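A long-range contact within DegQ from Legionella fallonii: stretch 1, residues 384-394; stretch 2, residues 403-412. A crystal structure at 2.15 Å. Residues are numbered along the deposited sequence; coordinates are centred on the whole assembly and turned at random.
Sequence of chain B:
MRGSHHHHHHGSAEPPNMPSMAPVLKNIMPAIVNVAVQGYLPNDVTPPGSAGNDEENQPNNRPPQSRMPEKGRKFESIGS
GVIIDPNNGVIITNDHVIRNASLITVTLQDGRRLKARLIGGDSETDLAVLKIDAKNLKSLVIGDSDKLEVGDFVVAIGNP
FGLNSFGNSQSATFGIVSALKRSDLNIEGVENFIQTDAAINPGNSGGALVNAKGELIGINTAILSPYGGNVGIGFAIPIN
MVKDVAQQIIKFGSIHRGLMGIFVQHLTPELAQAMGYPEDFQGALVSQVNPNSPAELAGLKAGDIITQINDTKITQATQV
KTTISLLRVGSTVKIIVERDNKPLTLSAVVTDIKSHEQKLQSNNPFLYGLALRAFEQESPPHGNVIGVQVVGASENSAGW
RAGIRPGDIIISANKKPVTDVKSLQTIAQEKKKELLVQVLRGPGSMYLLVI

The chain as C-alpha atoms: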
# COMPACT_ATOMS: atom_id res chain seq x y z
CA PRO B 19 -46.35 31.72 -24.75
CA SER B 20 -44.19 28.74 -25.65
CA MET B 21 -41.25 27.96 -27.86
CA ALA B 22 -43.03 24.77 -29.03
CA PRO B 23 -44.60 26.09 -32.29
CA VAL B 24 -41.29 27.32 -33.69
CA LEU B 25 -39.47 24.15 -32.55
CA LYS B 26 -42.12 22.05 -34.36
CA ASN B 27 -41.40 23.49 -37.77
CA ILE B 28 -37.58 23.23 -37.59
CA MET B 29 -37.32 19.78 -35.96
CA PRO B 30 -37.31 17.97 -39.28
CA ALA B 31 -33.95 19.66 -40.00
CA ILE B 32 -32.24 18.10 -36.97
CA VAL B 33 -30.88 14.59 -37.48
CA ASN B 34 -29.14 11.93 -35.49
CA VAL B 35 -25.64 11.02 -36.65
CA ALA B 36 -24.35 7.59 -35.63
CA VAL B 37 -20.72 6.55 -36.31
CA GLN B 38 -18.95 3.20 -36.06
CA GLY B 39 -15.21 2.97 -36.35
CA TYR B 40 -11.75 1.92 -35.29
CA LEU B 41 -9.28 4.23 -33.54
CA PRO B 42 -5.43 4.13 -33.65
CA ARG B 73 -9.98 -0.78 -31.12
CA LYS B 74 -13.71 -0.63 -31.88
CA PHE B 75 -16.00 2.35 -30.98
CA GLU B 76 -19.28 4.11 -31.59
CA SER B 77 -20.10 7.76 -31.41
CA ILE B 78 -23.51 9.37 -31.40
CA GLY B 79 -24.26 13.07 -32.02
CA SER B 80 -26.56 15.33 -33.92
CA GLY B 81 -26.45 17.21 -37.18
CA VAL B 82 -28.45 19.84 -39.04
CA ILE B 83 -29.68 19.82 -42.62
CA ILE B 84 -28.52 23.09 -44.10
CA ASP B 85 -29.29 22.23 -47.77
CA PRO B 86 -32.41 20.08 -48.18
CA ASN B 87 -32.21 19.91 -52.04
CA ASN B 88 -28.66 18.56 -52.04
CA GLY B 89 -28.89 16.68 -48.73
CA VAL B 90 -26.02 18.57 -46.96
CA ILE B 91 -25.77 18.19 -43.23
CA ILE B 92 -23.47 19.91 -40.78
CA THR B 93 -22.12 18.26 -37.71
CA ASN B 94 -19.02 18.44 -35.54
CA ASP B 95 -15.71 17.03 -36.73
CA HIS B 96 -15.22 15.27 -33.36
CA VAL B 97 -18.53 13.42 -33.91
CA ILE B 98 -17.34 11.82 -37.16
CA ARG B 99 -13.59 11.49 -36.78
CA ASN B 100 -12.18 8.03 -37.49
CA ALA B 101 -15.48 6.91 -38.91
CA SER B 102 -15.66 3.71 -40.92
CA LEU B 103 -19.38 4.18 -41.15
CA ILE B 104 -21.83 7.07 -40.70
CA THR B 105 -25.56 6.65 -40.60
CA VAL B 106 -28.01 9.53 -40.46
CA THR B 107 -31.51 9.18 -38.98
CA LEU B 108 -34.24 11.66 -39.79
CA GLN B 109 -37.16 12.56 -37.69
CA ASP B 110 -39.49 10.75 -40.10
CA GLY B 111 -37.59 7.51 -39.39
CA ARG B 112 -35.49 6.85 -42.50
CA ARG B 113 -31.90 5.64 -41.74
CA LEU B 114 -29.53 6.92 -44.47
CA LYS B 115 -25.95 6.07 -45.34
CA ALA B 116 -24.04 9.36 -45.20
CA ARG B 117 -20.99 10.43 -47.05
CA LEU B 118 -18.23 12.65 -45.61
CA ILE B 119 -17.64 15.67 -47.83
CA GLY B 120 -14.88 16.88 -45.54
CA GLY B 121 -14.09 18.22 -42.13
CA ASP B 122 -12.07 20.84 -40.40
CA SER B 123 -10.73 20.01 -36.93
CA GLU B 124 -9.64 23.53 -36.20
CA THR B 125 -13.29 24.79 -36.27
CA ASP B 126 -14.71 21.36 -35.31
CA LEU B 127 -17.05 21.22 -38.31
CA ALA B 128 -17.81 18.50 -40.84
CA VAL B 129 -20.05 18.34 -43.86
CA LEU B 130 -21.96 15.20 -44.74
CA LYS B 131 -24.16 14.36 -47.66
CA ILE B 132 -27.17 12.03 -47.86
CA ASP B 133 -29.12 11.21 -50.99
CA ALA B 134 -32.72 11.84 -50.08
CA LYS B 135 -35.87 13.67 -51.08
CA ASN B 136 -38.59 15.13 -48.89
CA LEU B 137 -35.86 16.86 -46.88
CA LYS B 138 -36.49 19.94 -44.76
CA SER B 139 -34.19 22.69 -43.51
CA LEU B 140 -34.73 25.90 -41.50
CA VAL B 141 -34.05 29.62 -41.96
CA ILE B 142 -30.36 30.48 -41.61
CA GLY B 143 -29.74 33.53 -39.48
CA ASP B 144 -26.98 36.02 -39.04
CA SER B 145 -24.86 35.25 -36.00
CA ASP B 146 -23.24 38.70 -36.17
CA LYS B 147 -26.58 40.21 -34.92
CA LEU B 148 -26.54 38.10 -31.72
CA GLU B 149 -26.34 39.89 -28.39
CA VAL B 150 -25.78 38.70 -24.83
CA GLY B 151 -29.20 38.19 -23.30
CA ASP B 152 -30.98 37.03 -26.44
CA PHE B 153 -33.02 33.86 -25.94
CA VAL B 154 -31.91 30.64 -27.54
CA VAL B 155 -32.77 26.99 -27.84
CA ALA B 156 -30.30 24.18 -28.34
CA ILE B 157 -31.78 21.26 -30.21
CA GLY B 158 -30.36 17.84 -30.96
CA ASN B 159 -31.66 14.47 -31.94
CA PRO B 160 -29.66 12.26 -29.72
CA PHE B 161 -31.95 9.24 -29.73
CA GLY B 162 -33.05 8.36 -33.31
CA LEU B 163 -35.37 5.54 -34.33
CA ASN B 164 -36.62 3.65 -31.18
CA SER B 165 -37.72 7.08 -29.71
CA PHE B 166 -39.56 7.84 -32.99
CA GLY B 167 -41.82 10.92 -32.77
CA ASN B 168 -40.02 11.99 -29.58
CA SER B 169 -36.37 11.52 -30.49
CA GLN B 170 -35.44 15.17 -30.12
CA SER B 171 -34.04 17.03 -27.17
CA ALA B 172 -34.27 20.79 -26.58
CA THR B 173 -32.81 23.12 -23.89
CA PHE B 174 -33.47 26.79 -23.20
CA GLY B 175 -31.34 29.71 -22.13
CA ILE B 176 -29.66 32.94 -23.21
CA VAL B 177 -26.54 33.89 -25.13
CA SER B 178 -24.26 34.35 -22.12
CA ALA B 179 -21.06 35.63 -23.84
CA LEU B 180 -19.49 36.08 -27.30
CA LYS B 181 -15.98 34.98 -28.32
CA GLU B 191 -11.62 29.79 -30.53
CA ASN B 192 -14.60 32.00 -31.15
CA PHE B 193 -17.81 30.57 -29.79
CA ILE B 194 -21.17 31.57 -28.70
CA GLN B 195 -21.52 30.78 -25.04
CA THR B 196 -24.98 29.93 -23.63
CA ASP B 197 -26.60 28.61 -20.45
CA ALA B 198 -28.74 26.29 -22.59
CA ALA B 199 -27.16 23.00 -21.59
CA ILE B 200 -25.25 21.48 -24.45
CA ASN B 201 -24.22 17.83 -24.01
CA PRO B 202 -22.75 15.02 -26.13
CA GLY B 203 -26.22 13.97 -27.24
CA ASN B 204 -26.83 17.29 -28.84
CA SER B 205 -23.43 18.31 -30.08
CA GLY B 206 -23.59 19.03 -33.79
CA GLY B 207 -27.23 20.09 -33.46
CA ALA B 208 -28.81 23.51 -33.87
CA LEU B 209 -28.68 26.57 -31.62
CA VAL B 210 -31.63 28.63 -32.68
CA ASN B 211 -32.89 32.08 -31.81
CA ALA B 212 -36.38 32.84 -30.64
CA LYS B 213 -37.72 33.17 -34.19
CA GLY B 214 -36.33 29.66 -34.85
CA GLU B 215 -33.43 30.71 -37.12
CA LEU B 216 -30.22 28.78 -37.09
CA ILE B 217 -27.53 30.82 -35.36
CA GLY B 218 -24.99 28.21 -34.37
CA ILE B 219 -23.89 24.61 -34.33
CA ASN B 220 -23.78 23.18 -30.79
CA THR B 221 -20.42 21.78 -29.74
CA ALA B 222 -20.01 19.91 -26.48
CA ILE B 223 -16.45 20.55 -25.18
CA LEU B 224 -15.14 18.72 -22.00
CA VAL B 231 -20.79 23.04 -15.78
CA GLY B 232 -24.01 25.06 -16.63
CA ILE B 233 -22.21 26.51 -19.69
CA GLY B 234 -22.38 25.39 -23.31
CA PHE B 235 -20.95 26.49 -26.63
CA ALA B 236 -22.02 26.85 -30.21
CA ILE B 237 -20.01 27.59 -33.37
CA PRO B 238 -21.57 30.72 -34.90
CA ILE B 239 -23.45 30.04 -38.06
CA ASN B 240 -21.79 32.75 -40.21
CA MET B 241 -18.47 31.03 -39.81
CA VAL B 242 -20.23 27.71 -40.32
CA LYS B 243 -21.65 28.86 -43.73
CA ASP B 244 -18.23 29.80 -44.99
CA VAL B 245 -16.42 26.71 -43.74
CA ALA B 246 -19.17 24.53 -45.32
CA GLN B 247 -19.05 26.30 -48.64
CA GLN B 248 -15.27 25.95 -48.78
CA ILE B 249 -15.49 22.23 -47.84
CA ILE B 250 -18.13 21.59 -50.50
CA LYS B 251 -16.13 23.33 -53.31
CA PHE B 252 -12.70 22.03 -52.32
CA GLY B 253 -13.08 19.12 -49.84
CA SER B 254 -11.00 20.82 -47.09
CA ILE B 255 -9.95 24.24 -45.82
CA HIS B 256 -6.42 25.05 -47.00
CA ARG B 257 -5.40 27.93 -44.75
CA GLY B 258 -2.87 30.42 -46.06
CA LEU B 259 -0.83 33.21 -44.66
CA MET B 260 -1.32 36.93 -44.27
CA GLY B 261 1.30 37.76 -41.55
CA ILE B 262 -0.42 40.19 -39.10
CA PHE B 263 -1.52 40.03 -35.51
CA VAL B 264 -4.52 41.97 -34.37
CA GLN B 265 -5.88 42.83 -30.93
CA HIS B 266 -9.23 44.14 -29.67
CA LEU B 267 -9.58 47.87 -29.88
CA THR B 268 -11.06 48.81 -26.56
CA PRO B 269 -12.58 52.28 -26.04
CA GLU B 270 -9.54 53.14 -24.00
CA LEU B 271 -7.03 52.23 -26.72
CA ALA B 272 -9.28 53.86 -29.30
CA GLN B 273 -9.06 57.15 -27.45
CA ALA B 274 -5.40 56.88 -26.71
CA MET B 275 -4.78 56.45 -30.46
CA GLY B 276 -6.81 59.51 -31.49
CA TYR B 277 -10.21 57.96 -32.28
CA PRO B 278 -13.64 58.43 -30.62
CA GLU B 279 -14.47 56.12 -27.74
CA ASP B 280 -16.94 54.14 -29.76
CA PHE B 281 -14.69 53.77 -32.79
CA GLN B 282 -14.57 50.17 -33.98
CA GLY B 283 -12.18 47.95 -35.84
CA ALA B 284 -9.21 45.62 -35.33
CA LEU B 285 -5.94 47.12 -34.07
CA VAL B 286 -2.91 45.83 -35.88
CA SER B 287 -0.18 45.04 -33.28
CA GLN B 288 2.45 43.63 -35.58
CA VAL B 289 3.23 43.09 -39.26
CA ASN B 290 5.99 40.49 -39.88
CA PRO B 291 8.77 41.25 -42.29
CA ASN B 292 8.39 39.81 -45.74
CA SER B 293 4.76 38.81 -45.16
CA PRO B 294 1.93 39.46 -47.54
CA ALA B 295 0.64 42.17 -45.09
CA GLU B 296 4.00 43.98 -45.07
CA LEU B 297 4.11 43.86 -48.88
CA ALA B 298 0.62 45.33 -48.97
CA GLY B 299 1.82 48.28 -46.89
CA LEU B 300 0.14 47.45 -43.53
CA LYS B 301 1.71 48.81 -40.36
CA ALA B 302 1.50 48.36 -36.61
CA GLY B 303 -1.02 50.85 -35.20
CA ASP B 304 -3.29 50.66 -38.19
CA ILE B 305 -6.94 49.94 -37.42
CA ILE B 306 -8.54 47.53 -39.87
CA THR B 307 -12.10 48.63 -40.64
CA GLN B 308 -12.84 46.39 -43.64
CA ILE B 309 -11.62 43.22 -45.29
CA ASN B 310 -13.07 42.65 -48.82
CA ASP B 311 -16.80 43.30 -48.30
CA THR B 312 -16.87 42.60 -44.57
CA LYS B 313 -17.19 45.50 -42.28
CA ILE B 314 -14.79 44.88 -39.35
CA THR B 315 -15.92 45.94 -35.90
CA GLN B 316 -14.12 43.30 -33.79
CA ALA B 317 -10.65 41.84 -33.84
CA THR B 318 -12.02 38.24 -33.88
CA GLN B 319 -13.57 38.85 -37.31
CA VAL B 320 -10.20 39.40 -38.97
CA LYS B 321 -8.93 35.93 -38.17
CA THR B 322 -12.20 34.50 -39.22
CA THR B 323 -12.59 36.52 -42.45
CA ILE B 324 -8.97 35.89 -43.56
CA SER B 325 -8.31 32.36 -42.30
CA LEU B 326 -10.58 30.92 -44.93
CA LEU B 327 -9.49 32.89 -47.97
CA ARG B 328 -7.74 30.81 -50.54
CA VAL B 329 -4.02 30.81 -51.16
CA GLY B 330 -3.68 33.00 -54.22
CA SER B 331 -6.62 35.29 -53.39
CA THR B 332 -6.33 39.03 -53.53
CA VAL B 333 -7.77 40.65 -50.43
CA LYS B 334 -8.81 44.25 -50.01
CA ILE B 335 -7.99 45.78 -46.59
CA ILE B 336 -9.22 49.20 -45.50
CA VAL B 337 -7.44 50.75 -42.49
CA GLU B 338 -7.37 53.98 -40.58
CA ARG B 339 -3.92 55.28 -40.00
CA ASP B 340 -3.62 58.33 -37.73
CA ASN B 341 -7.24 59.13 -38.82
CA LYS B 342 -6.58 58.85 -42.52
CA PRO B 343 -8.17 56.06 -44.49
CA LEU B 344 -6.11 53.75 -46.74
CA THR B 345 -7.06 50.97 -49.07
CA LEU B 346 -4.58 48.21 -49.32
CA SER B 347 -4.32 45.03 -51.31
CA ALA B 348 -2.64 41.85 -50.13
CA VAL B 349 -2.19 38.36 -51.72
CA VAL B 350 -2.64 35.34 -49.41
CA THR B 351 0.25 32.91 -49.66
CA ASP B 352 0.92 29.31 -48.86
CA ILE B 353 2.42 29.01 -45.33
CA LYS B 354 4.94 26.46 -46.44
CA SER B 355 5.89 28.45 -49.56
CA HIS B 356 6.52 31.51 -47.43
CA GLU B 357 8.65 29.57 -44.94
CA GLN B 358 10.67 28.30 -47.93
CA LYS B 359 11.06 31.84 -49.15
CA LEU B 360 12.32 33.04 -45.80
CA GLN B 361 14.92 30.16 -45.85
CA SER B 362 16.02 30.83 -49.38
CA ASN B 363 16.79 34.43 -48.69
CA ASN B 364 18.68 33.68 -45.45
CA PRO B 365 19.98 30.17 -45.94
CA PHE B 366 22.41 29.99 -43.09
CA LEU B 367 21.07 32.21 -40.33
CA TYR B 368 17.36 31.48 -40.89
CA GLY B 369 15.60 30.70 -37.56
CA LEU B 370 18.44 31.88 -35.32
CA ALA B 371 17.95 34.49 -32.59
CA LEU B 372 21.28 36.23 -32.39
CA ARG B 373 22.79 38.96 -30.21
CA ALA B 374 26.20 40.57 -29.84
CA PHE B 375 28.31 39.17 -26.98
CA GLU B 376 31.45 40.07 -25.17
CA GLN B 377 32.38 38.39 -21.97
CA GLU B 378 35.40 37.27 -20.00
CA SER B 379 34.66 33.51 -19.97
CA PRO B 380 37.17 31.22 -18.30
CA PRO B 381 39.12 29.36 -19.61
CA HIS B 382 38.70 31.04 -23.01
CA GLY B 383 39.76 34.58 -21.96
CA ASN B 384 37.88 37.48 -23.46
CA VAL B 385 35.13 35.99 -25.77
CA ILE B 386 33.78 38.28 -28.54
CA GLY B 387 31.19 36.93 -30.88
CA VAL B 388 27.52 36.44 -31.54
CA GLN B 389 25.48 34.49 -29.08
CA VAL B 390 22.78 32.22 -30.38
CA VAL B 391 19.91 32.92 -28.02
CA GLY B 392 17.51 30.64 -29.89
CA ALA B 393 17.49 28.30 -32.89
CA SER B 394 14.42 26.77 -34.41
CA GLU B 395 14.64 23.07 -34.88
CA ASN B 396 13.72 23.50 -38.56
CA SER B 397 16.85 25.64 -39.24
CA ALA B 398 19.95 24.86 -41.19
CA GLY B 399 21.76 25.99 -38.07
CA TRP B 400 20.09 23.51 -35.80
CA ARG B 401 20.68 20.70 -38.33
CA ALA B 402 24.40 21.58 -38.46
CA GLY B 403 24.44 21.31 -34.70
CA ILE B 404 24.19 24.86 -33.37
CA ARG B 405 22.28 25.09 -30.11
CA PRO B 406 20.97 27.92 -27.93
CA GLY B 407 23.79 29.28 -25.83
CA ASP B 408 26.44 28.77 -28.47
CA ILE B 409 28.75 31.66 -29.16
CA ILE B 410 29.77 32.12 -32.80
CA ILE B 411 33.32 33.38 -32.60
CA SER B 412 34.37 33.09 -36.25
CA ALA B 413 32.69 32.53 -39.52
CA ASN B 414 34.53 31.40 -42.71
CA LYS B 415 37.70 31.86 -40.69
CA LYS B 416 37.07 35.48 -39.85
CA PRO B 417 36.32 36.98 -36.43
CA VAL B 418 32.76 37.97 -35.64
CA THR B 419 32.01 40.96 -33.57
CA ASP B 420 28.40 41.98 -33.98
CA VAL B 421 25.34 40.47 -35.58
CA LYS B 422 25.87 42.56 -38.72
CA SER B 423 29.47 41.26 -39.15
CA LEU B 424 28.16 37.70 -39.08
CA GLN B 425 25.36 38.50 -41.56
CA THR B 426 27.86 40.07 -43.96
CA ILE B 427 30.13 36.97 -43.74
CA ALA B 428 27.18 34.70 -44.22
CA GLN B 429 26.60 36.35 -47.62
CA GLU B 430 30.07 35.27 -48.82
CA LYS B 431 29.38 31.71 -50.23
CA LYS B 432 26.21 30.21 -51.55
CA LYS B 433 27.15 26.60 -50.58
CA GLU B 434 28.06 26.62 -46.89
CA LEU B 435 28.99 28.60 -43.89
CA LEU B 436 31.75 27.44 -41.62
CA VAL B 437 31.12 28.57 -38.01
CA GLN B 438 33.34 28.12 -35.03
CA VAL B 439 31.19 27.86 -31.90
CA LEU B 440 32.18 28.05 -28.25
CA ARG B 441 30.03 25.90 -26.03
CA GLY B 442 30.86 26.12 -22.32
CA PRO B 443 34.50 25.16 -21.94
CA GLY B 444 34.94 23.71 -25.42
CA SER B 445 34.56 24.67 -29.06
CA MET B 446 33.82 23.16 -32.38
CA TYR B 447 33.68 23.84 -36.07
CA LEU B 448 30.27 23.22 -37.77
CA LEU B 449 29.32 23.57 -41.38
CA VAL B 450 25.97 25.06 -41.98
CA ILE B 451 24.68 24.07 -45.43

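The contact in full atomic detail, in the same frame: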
# COMPACT_ATOMS: atom_id res chain seq x y z
N ASN B 384 38.91 36.60 -23.00
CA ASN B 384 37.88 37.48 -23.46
C ASN B 384 37.17 36.96 -24.78
O ASN B 384 37.80 36.86 -25.84
CB ASN B 384 38.39 38.88 -23.67
CG ASN B 384 37.21 39.86 -23.76
OD1 ASN B 384 36.17 39.61 -23.12
ND2 ASN B 384 37.31 40.89 -24.59
N VAL B 385 35.91 36.55 -24.67
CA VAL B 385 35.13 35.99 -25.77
C VAL B 385 34.30 37.11 -26.41
O VAL B 385 33.47 37.71 -25.72
CB VAL B 385 34.24 34.85 -25.28
CG1 VAL B 385 33.35 34.35 -26.39
CG2 VAL B 385 35.14 33.69 -24.84
N ILE B 386 34.50 37.32 -27.73
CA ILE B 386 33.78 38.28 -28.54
C ILE B 386 33.14 37.55 -29.69
O ILE B 386 33.78 36.73 -30.38
CB ILE B 386 34.70 39.33 -29.12
CG1 ILE B 386 35.27 40.19 -28.00
CG2 ILE B 386 33.91 40.28 -29.94
CD1 ILE B 386 36.59 40.99 -28.40
N GLY B 387 31.85 37.77 -29.90
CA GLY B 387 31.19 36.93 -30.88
C GLY B 387 29.72 37.23 -30.89
O GLY B 387 29.29 38.27 -30.41
N VAL B 388 28.98 36.30 -31.45
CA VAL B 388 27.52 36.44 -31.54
C VAL B 388 26.93 35.26 -30.84
O VAL B 388 27.23 34.11 -31.19
CB VAL B 388 27.05 36.45 -33.01
CG1 VAL B 388 25.51 36.27 -33.10
CG2 VAL B 388 27.43 37.79 -33.64
N GLN B 389 26.12 35.53 -29.83
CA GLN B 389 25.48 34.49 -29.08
C GLN B 389 24.24 34.06 -29.73
O GLN B 389 23.43 34.91 -30.17
CB GLN B 389 25.15 35.01 -27.70
CG GLN B 389 24.39 34.10 -26.82
CD GLN B 389 24.28 34.67 -25.42
OE1 GLN B 389 23.69 35.73 -25.20
NE2 GLN B 389 24.84 33.98 -24.48
N VAL B 390 24.03 32.74 -29.81
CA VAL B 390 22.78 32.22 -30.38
C VAL B 390 21.81 32.05 -29.20
O VAL B 390 21.98 31.19 -28.35
CB VAL B 390 22.97 30.87 -31.03
CG1 VAL B 390 21.61 30.34 -31.55
CG2 VAL B 390 24.08 30.93 -32.17
N VAL B 391 20.80 32.89 -29.13
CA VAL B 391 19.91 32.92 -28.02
C VAL B 391 18.86 31.87 -28.27
O VAL B 391 18.33 31.32 -27.35
CB VAL B 391 19.19 34.32 -28.04
CG1 VAL B 391 18.00 34.44 -26.96
CG2 VAL B 391 20.21 35.39 -27.83
N GLY B 392 18.52 31.63 -29.55
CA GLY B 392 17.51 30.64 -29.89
C GLY B 392 17.81 30.09 -31.28
O GLY B 392 18.45 30.75 -32.10
N ALA B 393 17.35 28.88 -31.56
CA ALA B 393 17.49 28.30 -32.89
C ALA B 393 16.32 27.40 -33.16
O ALA B 393 16.09 26.46 -32.42
CB ALA B 393 18.78 27.49 -32.90
N SER B 394 15.53 27.65 -34.20
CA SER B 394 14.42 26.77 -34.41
C SER B 394 14.94 25.42 -34.87
O SER B 394 15.95 25.29 -35.55
CB SER B 394 13.42 27.33 -35.43
OG SER B 394 14.05 27.55 -36.64
N GLY B 403 24.01 21.56 -36.08
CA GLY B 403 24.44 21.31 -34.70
C GLY B 403 24.53 22.51 -33.79
O GLY B 403 24.87 22.37 -32.66
N ILE B 404 24.22 23.70 -34.26
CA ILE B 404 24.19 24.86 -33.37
C ILE B 404 23.07 24.69 -32.38
O ILE B 404 21.96 24.22 -32.73
CB ILE B 404 23.94 26.09 -34.23
CG1 ILE B 404 25.10 26.24 -35.22
CG2 ILE B 404 23.73 27.32 -33.39
CD1 ILE B 404 24.89 27.36 -36.24
N ARG B 405 23.32 25.09 -31.13
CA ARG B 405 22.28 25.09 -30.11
C ARG B 405 22.26 26.40 -29.29
O ARG B 405 23.30 27.10 -29.16
CB ARG B 405 22.55 23.94 -29.13
CG ARG B 405 22.41 22.52 -29.72
CD ARG B 405 20.97 22.15 -30.01
NE ARG B 405 20.88 20.82 -30.64
CZ ARG B 405 21.04 20.55 -31.93
NH1 ARG B 405 21.30 21.51 -32.83
NH2 ARG B 405 20.88 19.30 -32.32
N PRO B 406 21.09 26.73 -28.73
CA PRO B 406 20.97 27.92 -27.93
C PRO B 406 22.09 27.99 -26.95
O PRO B 406 22.51 26.96 -26.41
CB PRO B 406 19.62 27.74 -27.23
CG PRO B 406 18.80 26.90 -28.29
CD PRO B 406 19.85 25.92 -28.77
N GLY B 407 22.63 29.19 -26.72
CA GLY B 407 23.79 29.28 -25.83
C GLY B 407 25.13 29.28 -26.49
O GLY B 407 26.06 29.76 -25.88
N ASP B 408 25.24 28.71 -27.70
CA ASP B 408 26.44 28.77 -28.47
C ASP B 408 26.92 30.19 -28.77
O ASP B 408 26.09 31.06 -29.04
CB ASP B 408 26.24 28.02 -29.78
CG ASP B 408 26.28 26.51 -29.62
OD1 ASP B 408 26.55 26.02 -28.51
OD2 ASP B 408 26.04 25.78 -30.65
N ILE B 409 28.23 30.43 -28.71
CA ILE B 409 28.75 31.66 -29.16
C ILE B 409 29.49 31.45 -30.46
O ILE B 409 30.46 30.68 -30.51
CB ILE B 409 29.75 32.34 -28.17
CG1 ILE B 409 29.21 32.40 -26.72
CG2 ILE B 409 30.12 33.75 -28.66
CD1 ILE B 409 27.87 32.92 -26.57
N ILE B 410 29.06 32.12 -31.53
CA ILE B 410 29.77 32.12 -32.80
C ILE B 410 30.92 33.11 -32.76
O ILE B 410 30.73 34.33 -32.65
CB ILE B 410 28.89 32.46 -33.94
CG1 ILE B 410 27.80 31.39 -34.05
CG2 ILE B 410 29.65 32.45 -35.30
CD1 ILE B 410 26.58 31.88 -34.96
N ILE B 411 32.12 32.55 -32.74
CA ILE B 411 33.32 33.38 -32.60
C ILE B 411 34.12 33.58 -33.89
O ILE B 411 34.94 34.49 -33.93
CB ILE B 411 34.24 32.88 -31.50
CG1 ILE B 411 34.75 31.50 -31.82
CG2 ILE B 411 33.52 32.85 -30.16
CD1 ILE B 411 36.08 31.18 -30.90
N SER B 412 33.81 32.85 -34.96
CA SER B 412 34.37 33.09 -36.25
C SER B 412 33.49 32.46 -37.26
O SER B 412 32.67 31.57 -36.98
CB SER B 412 35.82 32.53 -36.29
OG SER B 412 35.85 31.10 -36.59
O HOH W 1 25.85 31.69 -24.21

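The two stretches meet as neighbouring antiparallel strands, and the pairing continues past the strand of the second stretch into the tight turn that precedes it. The strand that carries Val388 to Val390 runs against strand 409-412 at 152° between their N-to-C directions, with the axes approaching to 4.6 Å. The chain turns a corner at Gly387, and the strand before it, which includes Val385, lies at 90° to 409-412, its axis no nearer than 7.6 Å.

Val388 and Ile410 form the hydrogen-bonded pair of the ladder: Val388 N donates to Ile410 O at 2.9 Å, and Ile410 N returns a bond to Val388 O at 2.7 Å. Gln389 and Ile409 follow as the non-hydrogen-bonded pair, their CA atoms 4.3 Å apart. Beyond them, Val390 N donates to Asp408 O (2.8 Å) and Gly407 N donates to Val390 O (2.7 Å), so both backbone polar groups of Val390 are satisfied by the turn. CA-H...O contacts supplement these bonds, among them Pro406 CA to Val390 O at 3.4 Å.

The type II turn from Arg405 to Asp408 is closed by Asp408 N donating to Arg405 O at 2.9 Å. It is braced further by the Asp408 side chain, whose OD2 accepts from Arg405 N at 2.8 Å. Gly407 has a phi of 95°, and a CB there would be jammed against the carbonyl oxygen of Pro406. At Gly387 the constraint comes from across the contact: an ideal CB would lie 2.4 Å from Ile410 O and 2.9 Å from Ile409 CG2, both clashes. Without a side chain, its CA can approach Ile410 O to 3.2 Å.

Val390 has the largest area covered by the opposing stretch. Its CB points toward that stretch, and its CG2 packs 3.8 Å from Ile404 CG2 and 3.9 Å from Ile410 CD1, linking the loop before the turn to the strand after it. Val388 and Ile410 share one face of the sheet, with their CB atoms 4.5 Å apart. On the other face, Gln389 CB lies 3.6 Å from Ile409 CD1. Before the corner, Val385 also packs against the second stretch, its CG1 lying 4.0 Å from Ile409 CG2 and 4.1 Å from Ile411 CG2.

The polar end of Gln389 reaches the turn through water: NE2 donates to water 1 O at 2.5 Å, and that water O donates to Gly407 O at 2.6 Å. Toward the end of the contact, the exposed Pro406 ring lies beside the first stretch, with CB 3.8 Å from Val391 O and CG 4.3 Å from Gly392 CA.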